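Local coordinates for protein mRNA export factor MEX67 (PDB 1Q40) that probably takes part in exporting messenger RNA from the nucleus, here represented by its NTF2-like middle domain, at residues I21-R32 and F104-I114. Residues are numbered along the deposited sequence; the frame is centred on the assembly and turned at random.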
ATOM      1  N   ILE B  21     -17.135  -2.958  -5.019  1.00 59.41           N
ATOM      2  CA  ILE B  21     -16.422  -3.830  -4.085  1.00 56.97           C
ATOM      3  C   ILE B  21     -17.302  -4.981  -3.584  1.00 55.88           C
ATOM      4  O   ILE B  21     -16.820  -6.101  -3.419  1.00 54.21           O
ATOM      5  CB  ILE B  21     -15.865  -2.997  -2.889  1.00 56.71           C
ATOM      6  CG1 ILE B  21     -14.700  -2.098  -3.340  1.00 55.95           C
ATOM      7  CG2 ILE B  21     -15.437  -3.897  -1.723  1.00 56.27           C
ATOM      8  CD1 ILE B  21     -13.404  -2.842  -3.737  1.00 55.17           C
ATOM      9  N   ALA B  22     -18.583  -4.694  -3.351  1.00 55.61           N
ATOM     10  CA  ALA B  22     -19.546  -5.689  -2.869  1.00 55.06           C
ATOM     11  C   ALA B  22     -19.759  -6.809  -3.891  1.00 53.58           C
ATOM     12  O   ALA B  22     -19.724  -7.986  -3.542  1.00 52.94           O
ATOM     13  CB  ALA B  22     -20.879  -5.021  -2.529  1.00 56.76           C
ATOM     14  N   ASN B  23     -19.971  -6.432  -5.149  1.00 52.37           N
ATOM     15  CA  ASN B  23     -20.124  -7.396  -6.231  1.00 51.51           C
ATOM     16  C   ASN B  23     -18.815  -8.106  -6.548  1.00 48.27           C
ATOM     17  O   ASN B  23     -18.818  -9.307  -6.811  1.00 47.56           O
ATOM     18  CB  ASN B  23     -20.650  -6.720  -7.500  1.00 52.99           C
ATOM     19  CG  ASN B  23     -20.757  -7.689  -8.675  1.00 54.96           C
ATOM     20  OD1 ASN B  23     -20.132  -7.489  -9.723  1.00 57.59           O
ATOM     21  ND2 ASN B  23     -21.527  -8.763  -8.493  1.00 56.57           N
ATOM     22  N   TYR B  24     -17.706  -7.360  -6.521  1.00 45.35           N
ATOM     23  CA  TYR B  24     -16.386  -7.920  -6.809  1.00 42.66           C
ATOM     24  C   TYR B  24     -16.083  -9.068  -5.859  1.00 41.40           C
ATOM     25  O   TYR B  24     -15.715 -10.151  -6.293  1.00 40.59           O
ATOM     26  CB  TYR B  24     -15.262  -6.866  -6.709  1.00 41.47           C
ATOM     27  CG  TYR B  24     -13.984  -7.352  -7.374  1.00 38.25           C
ATOM     28  CD1 TYR B  24     -13.644  -6.934  -8.660  1.00 35.76           C
ATOM     29  CD2 TYR B  24     -13.142  -8.268  -6.732  1.00 35.56           C
ATOM     30  CE1 TYR B  24     -12.500  -7.396  -9.285  1.00 34.74           C
ATOM     31  CE2 TYR B  24     -11.992  -8.743  -7.358  1.00 33.55           C
ATOM     32  CZ  TYR B  24     -11.681  -8.301  -8.633  1.00 32.73           C
ATOM     33  OH  TYR B  24     -10.558  -8.770  -9.261  1.00 32.75           O
ATOM     34  N   LEU B  25     -16.248  -8.818  -4.566  1.00 41.12           N
ATOM     35  CA  LEU B  25     -15.892  -9.786  -3.538  1.00 40.97           C
ATOM     36  C   LEU B  25     -16.822 -10.994  -3.518  1.00 41.53           C
ATOM     37  O   LEU B  25     -16.378 -12.104  -3.248  1.00 40.39           O
ATOM     38  CB  LEU B  25     -15.840  -9.119  -2.158  1.00 41.27           C
ATOM     39  CG  LEU B  25     -14.626  -8.203  -1.918  1.00 41.40           C
ATOM     40  CD1 LEU B  25     -14.672  -7.662  -0.499  1.00 42.31           C
ATOM     41  CD2 LEU B  25     -13.309  -8.925  -2.190  1.00 40.96           C
ATOM     42  N   LYS B  26     -18.106 -10.776  -3.803  1.00 43.19           N
ATOM     43  CA  LYS B  26     -19.040 -11.886  -3.969  1.00 44.19           C
ATOM     44  C   LYS B  26     -18.489 -12.887  -4.977  1.00 42.94           C
ATOM     45  O   LYS B  26     -18.395 -14.073  -4.677  1.00 43.07           O
ATOM     46  CB  LYS B  26     -20.419 -11.385  -4.417  1.00 46.37           C
ATOM     47  CG  LYS B  26     -21.525 -12.431  -4.270  1.00 49.44           C
ATOM     48  CD  LYS B  26     -22.899 -11.877  -4.682  1.00 54.13           C
ATOM     49  CE  LYS B  26     -23.150 -12.011  -6.191  1.00 56.02           C
ATOM     50  NZ  LYS B  26     -24.600 -12.134  -6.503  1.00 59.05           N
ATOM     51  N   LEU B  27     -18.100 -12.401  -6.156  1.00 41.99           N
ATOM     52  CA  LEU B  27     -17.592 -13.258  -7.237  1.00 41.34           C
ATOM     53  C   LEU B  27     -16.156 -13.742  -7.007  1.00 39.50           C
ATOM     54  O   LEU B  27     -15.781 -14.840  -7.438  1.00 38.61           O
ATOM     55  CB  LEU B  27     -17.693 -12.533  -8.587  1.00 41.88           C
ATOM     56  CG  LEU B  27     -19.118 -12.129  -9.006  1.00 44.73           C
ATOM     57  CD1 LEU B  27     -19.141 -11.558 -10.414  1.00 45.92           C
ATOM     58  CD2 LEU B  27     -20.073 -13.296  -8.892  1.00 46.27           C
ATOM     59  N   TRP B  28     -15.359 -12.934  -6.312  1.00 38.43           N
ATOM     60  CA  TRP B  28     -13.990 -13.326  -5.951  1.00 36.79           C
ATOM     61  C   TRP B  28     -14.007 -14.550  -5.033  1.00 36.66           C
ATOM     62  O   TRP B  28     -13.128 -15.404  -5.110  1.00 35.86           O
ATOM     63  CB  TRP B  28     -13.252 -12.168  -5.270  1.00 35.94           C
ATOM     64  CG  TRP B  28     -11.833 -12.497  -4.961  1.00 33.83           C
ATOM     65  CD1 TRP B  28     -11.320 -12.876  -3.752  1.00 32.97           C
ATOM     66  CD2 TRP B  28     -10.738 -12.514  -5.883  1.00 31.59           C
ATOM     67  NE1 TRP B  28      -9.970 -13.120  -3.862  1.00 30.89           N
ATOM     68  CE2 TRP B  28      -9.584 -12.901  -5.159  1.00 30.14           C
ATOM     69  CE3 TRP B  28     -10.609 -12.233  -7.250  1.00 30.68           C
ATOM     70  CZ2 TRP B  28      -8.335 -13.018  -5.756  1.00 28.47           C
ATOM     71  CZ3 TRP B  28      -9.363 -12.344  -7.840  1.00 29.83           C
ATOM     72  CH2 TRP B  28      -8.244 -12.739  -7.098  1.00 28.34           C
ATOM     73  N   ASP B  29     -15.009 -14.627  -4.163  1.00 37.67           N
ATOM     74  CA  ASP B  29     -15.193 -15.788  -3.301  1.00 38.32           C
ATOM     75  C   ASP B  29     -15.944 -16.928  -4.011  1.00 39.92           C
ATOM     76  O   ASP B  29     -15.806 -18.080  -3.621  1.00 39.92           O
ATOM     77  CB  ASP B  29     -15.969 -15.410  -2.035  1.00 39.02           C
ATOM     78  CG  ASP B  29     -15.227 -14.418  -1.141  1.00 37.53           C
ATOM     79  OD1 ASP B  29     -13.984 -14.249  -1.241  1.00 33.38           O
ATOM     80  OD2 ASP B  29     -15.843 -13.775  -0.269  1.00 36.41           O
ATOM     81  N   ALA B  30     -16.748 -16.610  -5.024  1.00 41.93           N
ATOM     82  CA  ALA B  30     -17.602 -17.612  -5.684  1.00 44.15           C
ATOM     83  C   ALA B  30     -17.038 -18.104  -7.022  1.00 44.73           C
ATOM     84  O   ALA B  30     -16.495 -19.204  -7.102  1.00 45.83           O
ATOM     85  CB  ALA B  30     -19.018 -17.063  -5.863  1.00 45.31           C
ATOM     86  N   ASN B  31     -17.178 -17.301  -8.073  1.00 45.49           N
ATOM     87  CA  ASN B  31     -16.714 -17.678  -9.404  1.00 45.04           C
ATOM     88  C   ASN B  31     -15.877 -16.558 -10.030  1.00 43.76           C
ATOM     89  O   ASN B  31     -16.421 -15.586 -10.540  1.00 44.23           O
ATOM     90  CB  ASN B  31     -17.916 -18.009 -10.288  1.00 46.66           C
ATOM     91  CG  ASN B  31     -17.522 -18.704 -11.574  1.00 48.07           C
ATOM     92  OD1 ASN B  31     -16.337 -18.905 -11.855  1.00 48.65           O
ATOM     93  ND2 ASN B  31     -18.519 -19.075 -12.370  1.00 51.23           N
ATOM     94  N   ARG B  32     -14.556 -16.703  -9.982  1.00 41.80           N
ATOM     95  CA  ARG B  32     -13.653 -15.672 -10.488  1.00 40.86           C
ATOM     96  C   ARG B  32     -13.697 -15.471 -12.004  1.00 41.31           C
ATOM     97  O   ARG B  32     -13.323 -14.407 -12.493  1.00 40.48           O
ATOM     98  CB  ARG B  32     -12.216 -15.955 -10.040  1.00 39.25           C
ATOM     99  CG  ARG B  32     -12.014 -15.652  -8.571  1.00 37.56           C
ATOM    100  CD  ARG B  32     -10.684 -16.103  -8.008  1.00 33.71           C
ATOM    101  NE  ARG B  32     -10.684 -15.958  -6.557  1.00 32.28           N
ATOM    102  CZ  ARG B  32      -9.774 -16.476  -5.737  1.00 30.89           C
ATOM    103  NH1 ARG B  32      -8.750 -17.169  -6.215  1.00 28.31           N
ATOM    104  NH2 ARG B  32      -9.894 -16.290  -4.425  1.00 31.91           N
ATOM    105  N   PHE B 104      -5.447 -15.413 -11.130  1.00 27.70           N
ATOM    106  CA  PHE B 104      -6.564 -15.561 -10.200  1.00 27.46           C
ATOM    107  C   PHE B 104      -6.779 -17.026  -9.811  1.00 27.31           C
ATOM    108  O   PHE B 104      -7.132 -17.313  -8.671  1.00 27.63           O
ATOM    109  CB  PHE B 104      -7.866 -15.003 -10.794  1.00 28.31           C
ATOM    110  CG  PHE B 104      -7.935 -13.479 -10.906  1.00 28.44           C
ATOM    111  CD1 PHE B 104      -6.938 -12.640 -10.403  1.00 28.22           C
ATOM    112  CD2 PHE B 104      -9.026 -12.889 -11.547  1.00 28.85           C
ATOM    113  CE1 PHE B 104      -7.043 -11.242 -10.531  1.00 28.24           C
ATOM    114  CE2 PHE B 104      -9.130 -11.502 -11.673  1.00 30.24           C
ATOM    115  CZ  PHE B 104      -8.133 -10.673 -11.160  1.00 28.09           C
ATOM    116  N   GLN B 105      -6.570 -17.947 -10.751  1.00 27.59           N
ATOM    117  CA  GLN B 105      -6.728 -19.384 -10.483  1.00 27.76           C
ATOM    118  C   GLN B 105      -5.684 -19.937  -9.519  1.00 27.16           C
ATOM    119  O   GLN B 105      -5.905 -20.982  -8.916  1.00 27.57           O
ATOM    120  CB  GLN B 105      -6.639 -20.197 -11.781  1.00 28.33           C
ATOM    121  CG  GLN B 105      -7.767 -19.983 -12.753  1.00 28.95           C
ATOM    122  CD  GLN B 105      -7.630 -20.862 -13.986  1.00 31.14           C
ATOM    123  OE1 GLN B 105      -6.696 -20.692 -14.776  1.00 31.88           O
ATOM    124  NE2 GLN B 105      -8.551 -21.814 -14.147  1.00 30.72           N
ATOM    125  N   GLN B 106      -4.545 -19.251  -9.401  1.00 26.90           N
ATOM    126  CA  GLN B 106      -3.440 -19.680  -8.541  1.00 26.82           C
ATOM    127  C   GLN B 106      -3.445 -19.057  -7.141  1.00 26.08           C
ATOM    128  O   GLN B 106      -2.528 -19.283  -6.350  1.00 26.23           O
ATOM    129  CB  GLN B 106      -2.106 -19.368  -9.219  1.00 27.02           C
ATOM    130  CG  GLN B 106      -1.898 -20.096 -10.541  1.00 29.42           C
ATOM    131  CD  GLN B 106      -0.660 -19.612 -11.257  1.00 31.84           C
ATOM    132  OE1 GLN B 106       0.457 -19.836 -10.795  1.00 34.40           O
ATOM    133  NE2 GLN B 106      -0.853 -18.915 -12.359  1.00 34.87           N
ATOM    134  N   LEU B 107      -4.465 -18.272  -6.838  1.00 26.12           N
ATOM    135  CA  LEU B 107      -4.638 -17.719  -5.505  1.00 25.58           C
ATOM    136  C   LEU B 107      -5.639 -18.606  -4.731  1.00 25.80           C
ATOM    137  O   LEU B 107      -6.656 -19.031  -5.287  1.00 25.41           O
ATOM    138  CB  LEU B 107      -5.124 -16.269  -5.588  1.00 25.67           C
ATOM    139  CG  LEU B 107      -4.083 -15.272  -6.134  1.00 25.58           C
ATOM    140  CD1 LEU B 107      -4.721 -13.951  -6.511  1.00 26.73           C
ATOM    141  CD2 LEU B 107      -2.973 -15.042  -5.141  1.00 25.01           C
ATOM    142  N   PRO B 108      -5.342 -18.920  -3.472  1.00 25.41           N
ATOM    143  CA  PRO B 108      -6.285 -19.707  -2.660  1.00 26.22           C
ATOM    144  C   PRO B 108      -7.711 -19.129  -2.687  1.00 27.20           C
ATOM    145  O   PRO B 108      -7.911 -17.909  -2.788  1.00 26.96           O
ATOM    146  CB  PRO B 108      -5.670 -19.651  -1.262  1.00 25.87           C
ATOM    147  CG  PRO B 108      -4.184 -19.502  -1.514  1.00 25.01           C
ATOM    148  CD  PRO B 108      -4.095 -18.627  -2.739  1.00 24.99           C
ATOM    149  N   LYS B 109      -8.687 -20.026  -2.634  1.00 28.75           N
ATOM    150  CA  LYS B 109     -10.100 -19.662  -2.597  1.00 30.20           C
ATOM    151  C   LYS B 109     -10.431 -19.075  -1.237  1.00 30.81           C
ATOM    152  O   LYS B 109      -9.905 -19.523  -0.226  1.00 30.16           O
ATOM    153  CB  LYS B 109     -10.962 -20.887  -2.910  1.00 31.22           C
ATOM    154  CG  LYS B 109     -10.597 -21.508  -4.280  1.00 31.94           C
ATOM    155  CD  LYS B 109     -11.570 -22.568  -4.739  1.00 33.92           C
ATOM    156  CE  LYS B 109     -11.185 -23.068  -6.118  1.00 34.54           C
ATOM    157  NZ  LYS B 109     -11.878 -24.323  -6.457  1.00 35.75           N
ATOM    158  N   THR B 110     -11.313 -18.079  -1.226  1.00 32.12           N
ATOM    159  CA  THR B 110     -11.497 -17.207  -0.070  1.00 32.87           C
ATOM    160  C   THR B 110     -12.948 -17.014   0.339  1.00 35.27           C
ATOM    161  O   THR B 110     -13.885 -17.286  -0.416  1.00 34.72           O
ATOM    162  CB  THR B 110     -10.937 -15.805  -0.393  1.00 32.32           C
ATOM    163  OG1 THR B 110     -11.468 -15.349  -1.651  1.00 31.26           O
ATOM    164  CG2 THR B 110      -9.406 -15.843  -0.591  1.00 30.55           C
ATOM    165  N   ARG B 111     -13.110 -16.493   1.546  1.00 37.45           N
ATOM    166  CA  ARG B 111     -14.341 -15.831   1.935  1.00 40.04           C
ATOM    167  C   ARG B 111     -14.008 -14.538   2.685  1.00 39.95           C
ATOM    168  O   ARG B 111     -13.299 -14.553   3.690  1.00 39.38           O
ATOM    169  CB  ARG B 111     -15.258 -16.758   2.732  1.00 42.12           C
ATOM    170  CG  ARG B 111     -14.627 -17.439   3.899  1.00 45.47           C
ATOM    171  CD  ARG B 111     -15.090 -16.887   5.236  1.00 51.75           C
ATOM    172  NE  ARG B 111     -16.455 -17.290   5.562  1.00 56.52           N
ATOM    173  CZ  ARG B 111     -17.135 -16.826   6.607  1.00 61.03           C
ATOM    174  NH1 ARG B 111     -16.581 -15.939   7.433  1.00 61.71           N
ATOM    175  NH2 ARG B 111     -18.375 -17.248   6.831  1.00 63.98           N
ATOM    176  N   HIS B 112     -14.457 -13.422   2.115  1.00 40.88           N
ATOM    177  CA  HIS B 112     -14.390 -12.104   2.723  1.00 41.53           C
ATOM    178  C   HIS B 112     -15.761 -11.846   3.335  1.00 44.49           C
ATOM    179  O   HIS B 112     -16.765 -11.845   2.629  1.00 45.17           O
ATOM    180  CB  HIS B 112     -14.114 -11.034   1.669  1.00 40.98           C
ATOM    181  CG  HIS B 112     -12.787 -11.166   0.980  1.00 38.09           C
ATOM    182  ND1 HIS B 112     -12.499 -12.187   0.100  1.00 36.51           N
ATOM    183  CD2 HIS B 112     -11.686 -10.382   1.019  1.00 35.85           C
ATOM    184  CE1 HIS B 112     -11.269 -12.033  -0.362  1.00 36.82           C
ATOM    185  NE2 HIS B 112     -10.755 -10.941   0.178  1.00 34.67           N
ATOM    186  N   ASP B 113     -15.805 -11.613   4.637  1.00 46.79           N
ATOM    187  CA  ASP B 113     -17.069 -11.534   5.375  1.00 50.04           C
ATOM    188  C   ASP B 113     -17.578 -10.086   5.410  1.00 51.67           C
ATOM    189  O   ASP B 113     -17.814  -9.522   6.477  1.00 52.10           O
ATOM    190  CB  ASP B 113     -16.836 -12.112   6.778  1.00 50.50           C
ATOM    191  CG  ASP B 113     -18.116 -12.355   7.548  1.00 54.26           C
ATOM    192  OD1 ASP B 113     -19.137 -12.772   6.946  1.00 57.20           O
ATOM    193  OD2 ASP B 113     -18.175 -12.154   8.786  1.00 56.88           O
ATOM    194  N   ILE B 114     -17.749  -9.496   4.227  1.00 53.19           N
ATOM    195  CA  ILE B 114     -18.056  -8.070   4.096  1.00 55.05           C
ATOM    196  C   ILE B 114     -19.534  -7.732   4.319  1.00 57.83           C
ATOM    197  O   ILE B 114     -19.848  -6.614   4.717  1.00 58.38           O
ATOM    198  CB  ILE B 114     -17.580  -7.526   2.716  1.00 54.76           C
ATOM    199  CG1 ILE B 114     -17.566  -5.988   2.716  1.00 56.21           C
ATOM    200  CG2 ILE B 114     -18.442  -8.054   1.564  1.00 55.56           C
ATOM    201  CD1 ILE B 114     -16.332  -5.383   2.064  1.00 56.12           C
TER
HETATM  202  O   HOH W   1     -12.676 -17.882  -4.071  1.00 34.78           O
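Asp29, in the last turn of helix 14-29, and Arg32 just beyond it fasten the helix to the run that links helix 96-105 to strand 109-111 and continues past it. This is the NTF2-like fold, in which a long helix packs on a curved sheet; segments 21-29 and 109-111 run at 133° to each other.

Polar bonds concentrate at the helix end. The Asp29 carboxylate takes three donors: His112 N reaches OD2 at 2.8 Å, tilted from the carboxylate plane, His112 ND1 reaches the syn lone pair of OD1 at 2.9 Å, and Thr110 OG1 donates to OD1 from its anti side. The ND1 bond lies near the imidazole plane, which fixes the ring's rotation and implies a proton on ND1. Arg32, extended from CG to NE, turns the edge of its guanidinium to three carbonyl oxygens: NH1 bonds to Phe104 O and Leu107 O, and NH2 to Pro108 O with an N-H...O angle of 165°. Its NE turns back to bond Trp28 O, 2.9 Å away, while water 1 bridges Trp28 O and Thr110 N.

Ring contacts centre on Trp28. The Arg32 guanidinium lies over one face of the Trp28 indole. The six-membered edge of that indole points into the face of Phe104 in a T-shaped pair, centroids 4.8 Å apart and planes at 82°. Leu107 CD1 meets the same indole edge, and Arg185 of strand 181-190 adds a cation-pi contact to Trp28.

Nearer the start of helix segment 21-29, apolar packing brings Ile114 CD1 to 3.8 Å from Leu25 CD1. Leu25 CD2 makes a CH-pi contact over the face of His112, 3.8 Å from the ring centroid and nearly on the ring normal.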